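Local coordinates for protein NADH dehydrogenase (Methanothermobacter marburgensis, PDB 4R81) that binds flavin mononucleotide in a flavodoxin-like fold and probably oxidises NADH or NADPH with a quinone as electron acceptor, at residues 8-13 with 21-26; 40-45 with 97-102; 56-61 with 66-71. All coordinates share one frame; numbering follows the deposited sequence.

Contact 1: residues 8-13 with 21-26. With FMN (flavin mononucleotide), chain E.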
loop_
_atom_site.group_PDB
_atom_site.type_symbol
_atom_site.label_atom_id
_atom_site.label_comp_id
_atom_site.label_asym_id
_atom_site.label_seq_id
_atom_site.Cartn_x
_atom_site.Cartn_y
_atom_site.Cartn_z
ATOM N N ILE A 8 7.275 -17.863 -1.820
ATOM C CA ILE A 8 6.243 -17.335 -0.944
ATOM C C ILE A 8 6.751 -16.106 -0.214
ATOM O O ILE A 8 7.680 -16.190 0.604
ATOM C CB ILE A 8 5.820 -18.377 0.109
ATOM C CG1 ILE A 8 5.371 -19.689 -0.557
ATOM C CG2 ILE A 8 4.722 -17.808 0.990
ATOM C CD1 ILE A 8 5.183 -20.829 0.432
ATOM N N LEU A 9 6.150 -14.961 -0.519
ATOM C CA LEU A 9 6.473 -13.723 0.180
ATOM C C LEU A 9 5.585 -13.635 1.410
ATOM O O LEU A 9 4.357 -13.647 1.309
ATOM C CB LEU A 9 6.234 -12.502 -0.717
ATOM C CG LEU A 9 7.222 -12.226 -1.859
ATOM C CD1 LEU A 9 8.651 -12.223 -1.323
ATOM C CD2 LEU A 9 7.068 -13.229 -3.022
ATOM N N PHE A 10 6.212 -13.546 2.571
ATOM C CA PHE A 10 5.494 -13.497 3.831
ATOM C C PHE A 10 5.809 -12.180 4.526
ATOM O O PHE A 10 6.976 -11.842 4.744
ATOM C CB PHE A 10 5.896 -14.681 4.709
ATOM C CG PHE A 10 5.254 -14.675 6.061
ATOM C CD1 PHE A 10 3.951 -15.108 6.226
ATOM C CD2 PHE A 10 5.950 -14.230 7.168
ATOM C CE1 PHE A 10 3.353 -15.104 7.481
ATOM C CE2 PHE A 10 5.358 -14.215 8.416
ATOM C CZ PHE A 10 4.064 -14.654 8.575
ATOM N N ALA A 11 4.763 -11.444 4.881
ATOM C CA ALA A 11 4.917 -10.116 5.455
ATOM C C ALA A 11 4.190 -9.953 6.787
ATOM O O ALA A 11 2.997 -9.650 6.804
ATOM C CB ALA A 11 4.421 -9.065 4.456
ATOM N N HIS A 12 4.906 -10.127 7.896
ATOM C CA HIS A 12 4.340 -9.899 9.230
ATOM C C HIS A 12 5.463 -9.755 10.254
ATOM O O HIS A 12 6.401 -10.551 10.254
ATOM C CB HIS A 12 3.408 -11.043 9.648
ATOM C CG HIS A 12 2.456 -10.669 10.741
ATOM N ND1 HIS A 12 2.866 -10.367 12.023
ATOM C CD2 HIS A 12 1.107 -10.541 10.742
ATOM C CE1 HIS A 12 1.818 -10.065 12.761
ATOM N NE2 HIS A 12 0.736 -10.164 12.010
ATOM N N PRO A 13 5.371 -8.743 11.133
ATOM C CA PRO A 13 6.465 -8.543 12.094
ATOM C C PRO A 13 6.533 -9.579 13.216
ATOM O O PRO A 13 7.598 -9.773 13.808
ATOM C CB PRO A 13 6.170 -7.153 12.690
ATOM C CG PRO A 13 4.688 -6.963 12.501
ATOM C CD PRO A 13 4.366 -7.663 11.191
ATOM N N GLU A 21 0.270 -18.915 10.946
ATOM C CA GLU A 21 -0.466 -20.168 10.856
ATOM C C GLU A 21 -0.985 -20.384 9.441
ATOM O O GLU A 21 -1.068 -21.523 8.970
ATOM C CB GLU A 21 -1.620 -20.185 11.857
ATOM C CG GLU A 21 -1.184 -19.955 13.299
ATOM C CD GLU A 21 -2.342 -20.038 14.265
ATOM O OE1 GLU A 21 -2.900 -21.140 14.421
ATOM O OE2 GLU A 21 -2.698 -19.002 14.864
ATOM N N VAL A 22 -1.339 -19.288 8.770
ATOM C CA VAL A 22 -1.768 -19.348 7.380
ATOM C C VAL A 22 -0.628 -19.858 6.505
ATOM O O VAL A 22 -0.844 -20.708 5.636
ATOM C CB VAL A 22 -2.268 -17.976 6.894
ATOM C CG1 VAL A 22 -2.435 -17.960 5.366
ATOM C CG2 VAL A 22 -3.581 -17.644 7.581
ATOM N N LEU A 23 0.583 -19.360 6.754
ATOM C CA LEU A 23 1.762 -19.854 6.048
ATOM C C LEU A 23 1.940 -21.352 6.285
ATOM O O LEU A 23 2.185 -22.114 5.351
ATOM C CB LEU A 23 3.018 -19.100 6.496
ATOM C CG LEU A 23 4.368 -19.572 5.948
ATOM C CD1 LEU A 23 4.414 -19.426 4.434
ATOM C CD2 LEU A 23 5.511 -18.801 6.600
ATOM N N GLU A 24 1.807 -21.773 7.539
ATOM C CA GLU A 24 1.962 -23.180 7.881
ATOM C C GLU A 24 0.917 -24.035 7.180
ATOM O O GLU A 24 1.229 -25.118 6.675
ATOM C CB GLU A 24 1.864 -23.382 9.394
ATOM C CG GLU A 24 2.003 -24.828 9.829
ATOM C CD GLU A 24 3.403 -25.389 9.603
ATOM O OE1 GLU A 24 4.381 -24.598 9.571
ATOM O OE2 GLU A 24 3.521 -26.631 9.458
ATOM N N ALA A 25 -0.319 -23.545 7.132
ATOM C CA ALA A 25 -1.402 -24.308 6.507
ATOM C C ALA A 25 -1.178 -24.422 4.997
ATOM O O ALA A 25 -1.310 -25.500 4.411
ATOM C CB ALA A 25 -2.756 -23.680 6.818
ATOM N N PHE A 26 -0.794 -23.308 4.384
ATOM C CA PHE A 26 -0.504 -23.265 2.951
ATOM C C PHE A 26 0.643 -24.210 2.584
ATOM O O PHE A 26 0.545 -24.973 1.621
ATOM C CB PHE A 26 -0.190 -21.828 2.523
ATOM C CG PHE A 26 0.054 -21.665 1.044
ATOM C CD1 PHE A 26 -0.964 -21.877 0.122
ATOM C CD2 PHE A 26 1.300 -21.269 0.582
ATOM C CE1 PHE A 26 -0.731 -21.713 -1.239
ATOM C CE2 PHE A 26 1.541 -21.101 -0.772
ATOM C CZ PHE A 26 0.522 -21.320 -1.685
HETATM N N1 FMN E . -8.727 -5.413 8.984
HETATM C C2 FMN E . -9.540 -5.074 7.919
HETATM O O2 FMN E . -10.490 -5.790 7.629
HETATM N N3 FMN E . -9.288 -3.939 7.175
HETATM C C4 FMN E . -8.217 -3.129 7.488
HETATM O O4 FMN E . -8.007 -2.131 6.807
HETATM C C4A FMN E . -7.391 -3.455 8.562
HETATM N N5 FMN E . -6.322 -2.652 8.908
HETATM C C5A FMN E . -5.504 -3.002 9.963
HETATM C C6 FMN E . -4.415 -2.195 10.295
HETATM C C7 FMN E . -3.588 -2.532 11.364
HETATM C C7M FMN E . -2.406 -1.675 11.708
HETATM C C8 FMN E . -3.849 -3.683 12.106
HETATM C C8M FMN E . -2.968 -4.056 13.268
HETATM C C9 FMN E . -4.944 -4.478 11.776
HETATM C C9A FMN E . -5.773 -4.147 10.705
HETATM N N10 FMN E . -6.859 -4.939 10.369
HETATM C C10 FMN E . -7.658 -4.602 9.303
HETATM C "C1'" FMN E . -7.155 -6.195 11.123
HETATM C "C2'" FMN E . -6.126 -7.216 10.614
HETATM O "O2'" FMN E . -6.336 -7.561 9.259
HETATM C "C3'" FMN E . -6.069 -8.431 11.525
HETATM O "O3'" FMN E . -5.450 -8.002 12.727
HETATM C "C4'" FMN E . -5.245 -9.547 10.895
HETATM O "O4'" FMN E . -5.883 -10.092 9.760
HETATM C "C5'" FMN E . -4.969 -10.669 11.884
HETATM O "O5'" FMN E . -3.974 -11.476 11.302
HETATM P P FMN E . -2.525 -11.525 11.990
HETATM O O1P FMN E . -2.691 -12.189 13.345
HETATM O O2P FMN E . -1.585 -12.335 11.133
HETATM O O3P FMN E . -2.034 -10.111 12.182
#
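In the flavodoxin-like fold the first beta-alpha-beta unit runs from strand 5-10 through helix 18-32 to strand 36-41, and here Ile8 and Phe10 of the strand meet Leu23 and Phe26 of the helix. The two short segments run nearly antiparallel, 166° between their directions with axes 10.7 Å apart, the usual spacing of a helix lying on a sheet. No hydrogen bond crosses; side chains alone fill the gap. Leu23 is the wedge between the two strand residues. With CG anti to the backbone N (chi1 175°), the branch points into the gap and its methyls part: CD1 comes to 3.8 Å from Ile8 CG2, while CD2 lies over one face of the Phe10 ring, 4.3 Å from the ring centroid and shifted toward the rim, a CH-pi contact. Val39 of the neighbouring strand packs against both Phe10 and Leu23. Beyond the strand end the chain turns into the flavin site, where His12 donates a hydrogen bond from NE2 to O3P of FMN chain E at 2.8 Å, the phosphate oxygen lying in the plane of the imidazole. Its other nitrogen, ND1, accepts a hydrogen bond from the backbone N of Ser14, and the two bonds together fix the ring's rotation. Farther back along the strand, Ile8 CD1 touches the edge of the Phe26 ring in its plane, 3.8 Å from CE2.

Contact 2: residues 40-45 with 97-102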
loop_
_atom_site.group_PDB
_atom_site.type_symbol
_atom_site.label_atom_id
_atom_site.label_comp_id
_atom_site.label_asym_id
_atom_site.label_seq_id
_atom_site.Cartn_x
_atom_site.Cartn_y
_atom_site.Cartn_z
ATOM N N GLY A 40 10.201 -16.256 1.634
ATOM C CA GLY A 40 10.859 -14.986 1.857
ATOM C C GLY A 40 10.132 -14.248 2.966
ATOM O O GLY A 40 9.112 -13.604 2.728
ATOM N N ASP A 41 10.640 -14.386 4.187
ATOM C CA ASP A 41 10.061 -13.747 5.371
ATOM C C ASP A 41 10.680 -12.357 5.433
ATOM O O ASP A 41 11.779 -12.172 5.975
ATOM C CB ASP A 41 10.400 -14.575 6.625
ATOM C CG ASP A 41 9.716 -14.064 7.897
ATOM O OD1 ASP A 41 9.489 -12.846 8.029
ATOM O OD2 ASP A 41 9.423 -14.894 8.790
ATOM N N LEU A 42 9.984 -11.384 4.851
ATOM C CA LEU A 42 10.563 -10.070 4.615
ATOM C C LEU A 42 11.040 -9.371 5.883
ATOM O O LEU A 42 12.063 -8.692 5.863
ATOM C CB LEU A 42 9.581 -9.173 3.851
ATOM C CG LEU A 42 9.199 -9.648 2.444
ATOM C CD1 LEU A 42 8.236 -8.673 1.790
ATOM C CD2 LEU A 42 10.444 -9.821 1.576
ATOM N N TYR A 43 10.314 -9.539 6.986
ATOM C CA TYR A 43 10.746 -8.944 8.251
ATOM C C TYR A 43 12.012 -9.611 8.783
ATOM O O TYR A 43 12.946 -8.922 9.209
ATOM C CB TYR A 43 9.636 -9.001 9.300
ATOM C CG TYR A 43 8.725 -7.792 9.330
ATOM C CD1 TYR A 43 8.984 -6.719 10.183
ATOM C CD2 TYR A 43 7.597 -7.730 8.524
ATOM C CE1 TYR A 43 8.148 -5.618 10.223
ATOM C CE2 TYR A 43 6.753 -6.632 8.558
ATOM C CZ TYR A 43 7.030 -5.585 9.421
ATOM O OH TYR A 43 6.198 -4.494 9.470
ATOM N N ARG A 44 12.050 -10.943 8.741
ATOM C CA ARG A 44 13.235 -11.700 9.156
ATOM C C ARG A 44 14.446 -11.337 8.321
ATOM O O ARG A 44 15.568 -11.342 8.805
ATOM C CB ARG A 44 13.011 -13.207 9.015
ATOM C CG ARG A 44 12.334 -13.866 10.191
ATOM C CD ARG A 44 12.754 -15.327 10.307
ATOM N NE ARG A 44 13.885 -15.493 11.218
ATOM C CZ ARG A 44 15.117 -15.841 10.856
ATOM N NH1 ARG A 44 15.412 -16.088 9.582
ATOM N NH2 ARG A 44 16.062 -15.948 11.781
ATOM N N MET A 45 14.204 -11.050 7.052
ATOM C CA MET A 45 15.269 -10.733 6.111
ATOM C C MET A 45 15.821 -9.334 6.299
ATOM O O MET A 45 16.803 -8.974 5.651
ATOM C CB MET A 45 14.747 -10.850 4.677
ATOM C CG MET A 45 14.410 -12.276 4.259
ATOM S SD MET A 45 13.444 -12.339 2.735
ATOM C CE MET A 45 14.440 -11.296 1.678
ATOM N N PRO A 97 0.909 -4.728 4.155
ATOM C CA PRO A 97 1.818 -3.996 5.039
ATOM C C PRO A 97 2.839 -3.239 4.214
ATOM O O PRO A 97 3.187 -3.678 3.114
ATOM C CB PRO A 97 2.513 -5.121 5.806
ATOM C CG PRO A 97 1.456 -6.163 5.921
ATOM C CD PRO A 97 0.774 -6.137 4.574
ATOM N N ALA A 98 3.299 -2.107 4.735
ATOM C CA ALA A 98 4.305 -1.302 4.056
ATOM C C ALA A 98 5.502 -2.130 3.608
ATOM O O ALA A 98 6.069 -1.868 2.541
ATOM C CB ALA A 98 4.761 -0.165 4.952
ATOM N N LYS A 99 5.888 -3.117 4.423
ATOM C CA LYS A 99 7.026 -3.979 4.099
ATOM C C LYS A 99 6.834 -4.689 2.755
ATOM O O LYS A 99 7.764 -4.758 1.945
ATOM C CB LYS A 99 7.274 -5.011 5.204
ATOM C CG LYS A 99 8.350 -6.022 4.851
ATOM C CD LYS A 99 9.750 -5.435 4.985
ATOM C CE LYS A 99 10.235 -5.473 6.434
ATOM N NZ LYS A 99 11.468 -4.653 6.647
ATOM N N LEU A 100 5.623 -5.189 2.503
ATOM C CA LEU A 100 5.350 -5.870 1.245
ATOM C C LEU A 100 5.143 -4.869 0.113
ATOM O O LEU A 100 5.539 -5.129 -1.026
ATOM C CB LEU A 100 4.136 -6.806 1.374
ATOM C CG LEU A 100 3.725 -7.609 0.137
ATOM C CD1 LEU A 100 4.891 -8.448 -0.378
ATOM C CD2 LEU A 100 2.521 -8.478 0.470
ATOM N N LYS A 101 4.515 -3.733 0.415
ATOM C CA LYS A 101 4.332 -2.695 -0.598
ATOM C C LYS A 101 5.691 -2.284 -1.137
ATOM O O LYS A 101 5.857 -2.097 -2.347
ATOM C CB LYS A 101 3.606 -1.469 -0.031
ATOM C CG LYS A 101 3.445 -0.306 -1.020
ATOM C CD LYS A 101 2.832 -0.775 -2.346
ATOM C CE LYS A 101 2.307 0.369 -3.189
ATOM N NZ LYS A 101 3.375 1.341 -3.545
ATOM N N GLY A 102 6.666 -2.176 -0.237
ATOM C CA GLY A 102 8.001 -1.761 -0.618
ATOM C C GLY A 102 8.706 -2.812 -1.444
ATOM O O GLY A 102 9.551 -2.482 -2.279
HETATM O O HOH W 1 5.288 -3.210 7.298
HETATM O O HOH W 2 12.898 -6.224 8.961
#
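Lys99, on the first turn of helix 98-107, folds its side chain across Leu42 and Tyr43, which follow the end of strand 36-41. The lysine leaves the helix with CG anti to the backbone N, and its first part lies against Leu42, with CG 3.5 Å from Leu42 CB. Two successive bends, at chi2 (77°) and chi3 (82°), then carry CE over the centre of the Tyr43 ring, 4.0 Å from the centroid and only 9° off the ring normal, a CH-pi contact. NZ follows above the same face at 5.0 Å from the Tyr43 centroid, a cation-pi pair at longer range. Nearer the helix, Lys99 CB sits 3.8 Å from Tyr43 CE2. Leu42, extended at chi2, points CD1 to the CD1 methyl of Leu100, 4.0 Å away.

The polar ends are well supplied. Lys99 NZ donates to the carbonyl O of Phe47, forms a salt bridge with Glu50 of the second subunit, and donates a hydrogen bond to a water that in turn donates to Tyr43 O. A second water lies 2.7 Å from Tyr43 OH and accepts from Lys99 N, joining the phenol to the start of the helix. Asp41 OD1 accepts from Arg44 N, met from above the carboxylate plane. This Asx motif closes the turn carrying Leu42 and Tyr43, a loop at the C-terminal end of a parallel strand, the end at which flavodoxin-like folds bind FMN.

Contact 3: residues 56-61 with 66-71. With FMN (flavin mononucleotide), chain F.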
loop_
_atom_site.group_PDB
_atom_site.type_symbol
_atom_site.label_atom_id
_atom_site.label_comp_id
_atom_site.label_asym_id
_atom_site.label_seq_id
_atom_site.Cartn_x
_atom_site.Cartn_y
_atom_site.Cartn_z
ATOM N N TYR A 56 15.254 5.117 -7.542
ATOM C CA TYR A 56 14.246 5.924 -8.220
ATOM C C TYR A 56 14.776 6.462 -9.545
ATOM O O TYR A 56 14.118 6.340 -10.585
ATOM C CB TYR A 56 13.787 7.079 -7.326
ATOM C CG TYR A 56 12.991 8.116 -8.073
ATOM C CD1 TYR A 56 11.645 7.916 -8.355
ATOM C CD2 TYR A 56 13.590 9.289 -8.520
ATOM C CE1 TYR A 56 10.917 8.862 -9.050
ATOM C CE2 TYR A 56 12.869 10.238 -9.222
ATOM C CZ TYR A 56 11.535 10.019 -9.481
ATOM O OH TYR A 56 10.813 10.960 -10.178
ATOM N N LEU A 57 15.966 7.053 -9.511
ATOM C CA LEU A 57 16.558 7.593 -10.728
ATOM C C LEU A 57 16.720 6.519 -11.784
ATOM O O LEU A 57 16.487 6.769 -12.969
ATOM C CB LEU A 57 17.906 8.247 -10.444
ATOM C CG LEU A 57 17.837 9.594 -9.738
ATOM C CD1 LEU A 57 19.230 10.152 -9.558
ATOM C CD2 LEU A 57 16.975 10.557 -10.533
ATOM N N ARG A 58 17.114 5.327 -11.345
ATOM C CA ARG A 58 17.316 4.196 -12.240
ATOM C C ARG A 58 16.001 3.797 -12.900
ATOM O O ARG A 58 15.946 3.564 -14.104
ATOM C CB ARG A 58 17.930 3.017 -11.466
ATOM C CG ARG A 58 18.372 1.829 -12.323
ATOM C CD ARG A 58 17.316 0.734 -12.370
ATOM N NE ARG A 58 17.728 -0.428 -13.161
ATOM C CZ ARG A 58 16.878 -1.260 -13.761
ATOM N NH1 ARG A 58 15.565 -1.060 -13.666
ATOM N NH2 ARG A 58 17.339 -2.289 -14.458
ATOM N N GLU A 59 14.940 3.719 -12.103
ATOM C CA GLU A 59 13.624 3.347 -12.613
ATOM C C GLU A 59 13.058 4.376 -13.594
ATOM O O GLU A 59 12.497 4.011 -14.631
ATOM C CB GLU A 59 12.660 3.110 -11.448
ATOM C CG GLU A 59 13.099 1.964 -10.549
ATOM C CD GLU A 59 13.279 0.666 -11.313
ATOM O OE1 GLU A 59 12.314 0.236 -11.988
ATOM O OE2 GLU A 59 14.387 0.080 -11.250
ATOM N N ILE A 60 13.203 5.659 -13.268
ATOM C CA ILE A 60 12.714 6.732 -14.138
ATOM C C ILE A 60 13.464 6.777 -15.467
ATOM O O ILE A 60 12.889 7.127 -16.504
ATOM C CB ILE A 60 12.789 8.109 -13.430
ATOM C CG1 ILE A 60 11.748 8.171 -12.315
ATOM C CG2 ILE A 60 12.569 9.260 -14.408
ATOM C CD1 ILE A 60 10.305 8.092 -12.810
ATOM N N SER A 61 14.740 6.397 -15.433
ATOM C CA SER A 61 15.577 6.422 -16.630
ATOM C C SER A 61 15.064 5.446 -17.686
ATOM O O SER A 61 15.247 5.665 -18.887
ATOM C CB SER A 61 17.031 6.092 -16.286
ATOM O OG SER A 61 17.227 4.692 -16.149
ATOM N N SER A 66 20.372 -1.375 -16.874
ATOM C CA SER A 66 21.035 -0.676 -15.773
ATOM C C SER A 66 21.106 -1.531 -14.502
ATOM O O SER A 66 20.262 -2.405 -14.297
ATOM C CB SER A 66 20.335 0.659 -15.501
ATOM O OG SER A 66 20.717 1.621 -16.469
ATOM N N PRO A 67 22.121 -1.280 -13.648
ATOM C CA PRO A 67 22.378 -2.081 -12.440
ATOM C C PRO A 67 21.214 -2.140 -11.453
ATOM O O PRO A 67 20.444 -1.185 -11.331
ATOM C CB PRO A 67 23.553 -1.354 -11.782
ATOM C CG PRO A 67 24.239 -0.661 -12.896
ATOM C CD PRO A 67 23.155 -0.247 -13.843
ATOM N N LEU A 68 21.102 -3.264 -10.753
ATOM C CA LEU A 68 20.113 -3.433 -9.694
ATOM C C LEU A 68 20.823 -3.737 -8.387
ATOM O O LEU A 68 21.883 -4.360 -8.392
ATOM C CB LEU A 68 19.155 -4.578 -10.025
ATOM C CG LEU A 68 18.170 -4.304 -11.159
ATOM C CD1 LEU A 68 17.371 -5.550 -11.478
ATOM C CD2 LEU A 68 17.251 -3.179 -10.767
ATOM N N PRO A 69 20.240 -3.297 -7.261
ATOM C CA PRO A 69 20.782 -3.598 -5.932
ATOM C C PRO A 69 20.867 -5.107 -5.709
ATOM O O PRO A 69 20.051 -5.851 -6.260
ATOM C CB PRO A 69 19.739 -2.996 -4.988
ATOM C CG PRO A 69 19.077 -1.931 -5.774
ATOM C CD PRO A 69 19.060 -2.420 -7.195
ATOM N N GLU A 70 21.832 -5.554 -4.910
ATOM C CA GLU A 70 22.027 -6.982 -4.684
ATOM C C GLU A 70 20.801 -7.684 -4.096
ATOM O O GLU A 70 20.509 -8.829 -4.450
ATOM C CB GLU A 70 23.267 -7.228 -3.817
ATOM C CG GLU A 70 24.589 -7.076 -4.571
ATOM C CD GLU A 70 25.752 -6.714 -3.668
ATOM O OE1 GLU A 70 25.514 -6.037 -2.639
ATOM O OE2 GLU A 70 26.902 -7.093 -3.992
ATOM N N ASP A 71 20.075 -7.006 -3.214
ATOM C CA ASP A 71 18.927 -7.641 -2.582
ATOM C C ASP A 71 17.799 -7.864 -3.586
ATOM O O ASP A 71 17.110 -8.886 -3.544
ATOM C CB ASP A 71 18.463 -6.882 -1.327
ATOM C CG ASP A 71 18.117 -5.427 -1.596
ATOM O OD1 ASP A 71 18.404 -4.899 -2.698
ATOM O OD2 ASP A 71 17.556 -4.795 -0.671
HETATM N N1 FMN F . 1.999 5.382 -12.599
HETATM C C2 FMN F . 0.702 4.906 -12.645
HETATM O O2 FMN F . -0.162 5.496 -13.289
HETATM N N3 FMN F . 0.363 3.761 -11.969
HETATM C C4 FMN F . 1.304 3.064 -11.240
HETATM O O4 FMN F . 0.973 2.045 -10.639
HETATM C C4A FMN F . 2.614 3.522 -11.181
HETATM N N5 FMN F . 3.571 2.838 -10.453
HETATM C C5A FMN F . 4.863 3.327 -10.391
HETATM C C6 FMN F . 5.827 2.648 -9.653
HETATM C C7 FMN F . 7.128 3.132 -9.596
HETATM C C7M FMN F . 8.159 2.413 -8.791
HETATM C C8 FMN F . 7.475 4.293 -10.276
HETATM C C8M FMN F . 8.879 4.812 -10.216
HETATM C C9 FMN F . 6.509 4.964 -11.015
HETATM C C9A FMN F . 5.201 4.490 -11.077
HETATM N N10 FMN F . 4.239 5.153 -11.822
HETATM C C10 FMN F . 2.947 4.687 -11.864
HETATM C "C1'" FMN F . 4.550 6.438 -12.529
HETATM C "C2'" FMN F . 4.554 7.516 -11.431
HETATM O "O2'" FMN F . 3.278 7.737 -10.846
HETATM C "C3'" FMN F . 5.110 8.812 -11.978
HETATM O "O3'" FMN F . 6.468 8.593 -12.306
HETATM C "C4'" FMN F . 5.027 9.902 -10.928
HETATM O "O4'" FMN F . 3.702 10.362 -10.781
HETATM C "C5'" FMN F . 5.920 11.069 -11.301
HETATM O "O5'" FMN F . 6.064 11.878 -10.159
HETATM P P FMN F . 7.545 12.210 -9.639
HETATM O O1P FMN F . 8.295 12.990 -10.706
HETATM O O2P FMN F . 7.396 13.012 -8.367
HETATM O O3P FMN F . 8.279 10.920 -9.379
#
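Arg58 reaches from helix 53-61 to the chain leading into helix 70-80 and bonds there to backbone carbonyls. The firm bond is from NH2 to Ser66 O, 2.9 Å and fairly straight at 165°, with the carbonyl oxygen in the guanidinium plane but the donor tilted 35° from the plane of the carbonyl. NE contributes two weak bonds, to Ser66 O and to Pro67 O, each at 3.4 Å; Ser66 O thus takes one good and one weak bond from the same arginine. NH1 turns the other way: it makes a salt bridge with Glu59 OE2 at 2.9 Å, meeting the carboxylate from above its plane, and also donates to Tyr110 O. All three guanidinium nitrogens are thus engaged. Glu59 OE1 in turn accepts from Tyr110 N, tying both charges to one residue beyond the segments. Within the flavodoxin-like fold this is a surface connection between two successive helices, made by a loop and one arginine. A sharp bend at chi2 (-97°) swings the guanidinium toward the loop, where Leu68 CD2 lies over the centre of its face, 3.6 Å from Arg58 CZ. On the helix itself Ser61 OG donates to Arg58 O. Tyr56 faces another partner: its OH donates to O3P of FMN chain F at 2.7 Å, and its ring meets His12 of the second subunit edge-to-face; that histidine also hydrogen-bonds the same FMN, a flavin bound mainly by the second subunit.

How the contacts relate
From the N terminus, contact 1 closes first, folding helix 18-32 back on strand 5-10. The chain then enters strand 36-41, which pairs beside strand 5-10, and contact 2 opens at its end; backbone hydrogen bonds of Ile8 and Phe10 with Gly40 probably join the two contacts, and Pro13 packs on the Tyr43 ring. Contact 2 closes only at helix 98-107, and contact 3, a short loop between helices 53-61 and 70-80, is nested inside that long excursion without touching it. Contact 3 lies far from contact 1, centres about 29 Å apart, yet the dimer brings contact 1 of one subunit and contact 3 of the other to the same flavin.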